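PDB 4K2M: NTD biosynthesis operon protein NtdA from Bacillus subtilis subsp. subtilis, which catalyses the reversible pyridoxal phosphate-dependent transamination of 3-dehydro-glucose 6-phosphate with glutamate to give kanosamine 6-phosphate, a step in antibiotic biosynthesis. Local coordinates for residues N158-L161 with V166-Y169. Sequence-based numbering, arbitrary orientation.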
ATOM      1  N   ASN A 158     -13.002   6.099   8.445  1.00 11.13           N
ATOM      2  CA  ASN A 158     -12.919   4.777   7.815  1.00 10.85           C
ATOM      3  C   ASN A 158     -12.025   3.838   8.590  1.00 12.56           C
ATOM      4  O   ASN A 158     -12.306   2.647   8.700  1.00 13.71           O
ATOM      5  CB  ASN A 158     -12.431   4.872   6.365  1.00 11.77           C
ATOM      6  CG  ASN A 158     -13.513   5.333   5.415  1.00 12.99           C
ATOM      7  OD1 ASN A 158     -14.708   5.146   5.678  1.00 16.03           O
ATOM      8  ND2 ASN A 158     -13.107   5.975   4.320  1.00 10.95           N
ATOM      9  N   ALA A 159     -10.933   4.371   9.125  1.00 12.60           N
ATOM     10  CA  ALA A 159     -10.016   3.550   9.903  1.00 11.65           C
ATOM     11  C   ALA A 159     -10.697   3.044  11.170  1.00 13.50           C
ATOM     12  O   ALA A 159     -10.465   1.911  11.604  1.00 15.33           O
ATOM     13  CB  ALA A 159      -8.756   4.335  10.244  1.00 12.63           C
ATOM     14  N   VAL A 160     -11.539   3.880  11.767  1.00 11.01           N
ATOM     15  CA  VAL A 160     -12.304   3.453  12.930  1.00 12.14           C
ATOM     16  C   VAL A 160     -13.313   2.372  12.544  1.00 15.69           C
ATOM     17  O   VAL A 160     -13.370   1.305  13.166  1.00 15.68           O
ATOM     18  CB  VAL A 160     -13.046   4.626  13.569  1.00 11.38           C
ATOM     19  CG1 VAL A 160     -13.866   4.138  14.758  1.00 18.94           C
ATOM     20  CG2 VAL A 160     -12.052   5.687  14.047  1.00 12.80           C
ATOM     21  N   LEU A 161     -14.104   2.647  11.514  1.00 12.95           N
ATOM     22  CA  LEU A 161     -15.148   1.714  11.093  1.00 12.98           C
ATOM     23  C   LEU A 161     -14.579   0.384  10.604  1.00 22.68           C
ATOM     24  O   LEU A 161     -15.149  -0.681  10.880  1.00 18.43           O
ATOM     25  CB  LEU A 161     -16.020   2.357  10.009  1.00 16.02           C
ATOM     26  CG  LEU A 161     -16.885   3.503  10.517  1.00 14.93           C
ATOM     27  CD1 LEU A 161     -17.442   4.315   9.349  1.00 17.88           C
ATOM     28  CD2 LEU A 161     -18.032   2.976  11.389  1.00 17.41           C
ATOM     29  N   VAL A 166     -16.755   2.383  16.715  1.00 11.86           N
ATOM     30  CA  VAL A 166     -17.930   3.216  16.522  1.00 13.67           C
ATOM     31  C   VAL A 166     -17.545   4.671  16.698  1.00 15.07           C
ATOM     32  O   VAL A 166     -17.253   5.114  17.809  1.00 15.36           O
ATOM     33  CB  VAL A 166     -19.013   2.880  17.573  1.00 16.61           C
ATOM     34  CG1 VAL A 166     -20.172   3.899  17.490  1.00 18.95           C
ATOM     35  CG2 VAL A 166     -19.521   1.445  17.374  1.00 20.64           C
ATOM     36  N   PRO A 167     -17.533   5.436  15.594  1.00 14.27           N
ATOM     37  CA  PRO A 167     -17.250   6.865  15.727  1.00 12.18           C
ATOM     38  C   PRO A 167     -18.328   7.583  16.534  1.00 12.70           C
ATOM     39  O   PRO A 167     -19.534   7.378  16.300  1.00 15.31           O
ATOM     40  CB  PRO A 167     -17.279   7.366  14.274  1.00 10.63           C
ATOM     41  CG  PRO A 167     -16.960   6.136  13.436  1.00 14.24           C
ATOM     42  CD  PRO A 167     -17.644   5.007  14.190  1.00 11.59           C
ATOM     43  N   ILE A 168     -17.887   8.402  17.480  1.00 14.66           N
ATOM     44  CA  ILE A 168     -18.775   9.276  18.229  1.00 15.17           C
ATOM     45  C   ILE A 168     -18.316  10.703  17.977  1.00 12.91           C
ATOM     46  O   ILE A 168     -17.254  11.139  18.447  1.00 14.66           O
ATOM     47  CB  ILE A 168     -18.761   8.948  19.728  1.00 14.82           C
ATOM     48  CG1 ILE A 168     -19.248   7.510  19.963  1.00 15.58           C
ATOM     49  CG2 ILE A 168     -19.650   9.922  20.515  1.00 13.87           C
ATOM     50  CD1 ILE A 168     -20.704   7.233  19.537  1.00 19.94           C
ATOM     51  N   TYR A 169     -19.095  11.429  17.190  1.00 13.58           N
ATOM     52  CA  TYR A 169     -18.657  12.743  16.750  1.00 11.39           C
ATOM     53  C   TYR A 169     -18.947  13.813  17.792  1.00 15.82           C
ATOM     54  O   TYR A 169     -20.056  13.879  18.364  1.00 16.39           O
ATOM     55  CB  TYR A 169     -19.326  13.080  15.420  1.00 11.78           C
ATOM     56  CG  TYR A 169     -18.941  12.077  14.354  1.00 13.71           C
ATOM     57  CD1 TYR A 169     -17.642  12.057  13.854  1.00 13.24           C
ATOM     58  CD2 TYR A 169     -19.851  11.151  13.872  1.00 15.39           C
ATOM     59  CE1 TYR A 169     -17.269  11.136  12.895  1.00 11.81           C
ATOM     60  CE2 TYR A 169     -19.486  10.226  12.903  1.00 17.87           C
ATOM     61  CZ  TYR A 169     -18.192  10.237  12.426  1.00 13.29           C
ATOM     62  OH  TYR A 169     -17.796   9.339  11.459  1.00 17.63           O
TER
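The pyrrolidine ring of Pro167 receives Val160 over one face and Leu161 at an edge. The phenol end of Tyr169 lies beside its CB corner, Tyr169 OH being 3.5 Å from Pro167 CB, and the Tyr169 ring meets that of Tyr397 with the planes about 55° apart. The methyl CG1 of Val160 stands above the proline ring, 3.9 Å from Pro167 CG and equally near Pro167 CD; the valine and the proline lie alongside each other, pointing in opposite senses. The same methyl lies 3.9 Å from the backbone N of Val166, covering the start of the strand. It is put there by chi1 of 178°, which sets CG1 opposite the helical backbone N. Leu161 arrives almost in the mean plane of the proline ring and at about a right angle to that side chain. Its CD2 presses on the CD corner, with 3.5 Å between Leu161 CD2 and Pro167 CD, closer than two carbons normally pack; Leu161 CG follows, 3.9 Å from Pro167 CG. Contact between the segments is thus apolar: the valine methyl meets the ring on a face, the leucine at its CG-CD edge. Asn158 faces away from the strand and binds the second subunit, through Lys287 and the carbonyl of His277 there, and Leu161 packs on Asn290 of that subunit. Val160 also packs on Val146 of strand 145-148 and on Leu135 of helix 127-137. Helix 154-163 thereby packs against strand 166-169, which hydrogen-bonds in parallel to strand 145-148, closing a beta-alpha-beta unit at one edge, within this chain, of the seven-stranded mixed sheet of the aspartate aminotransferase fold.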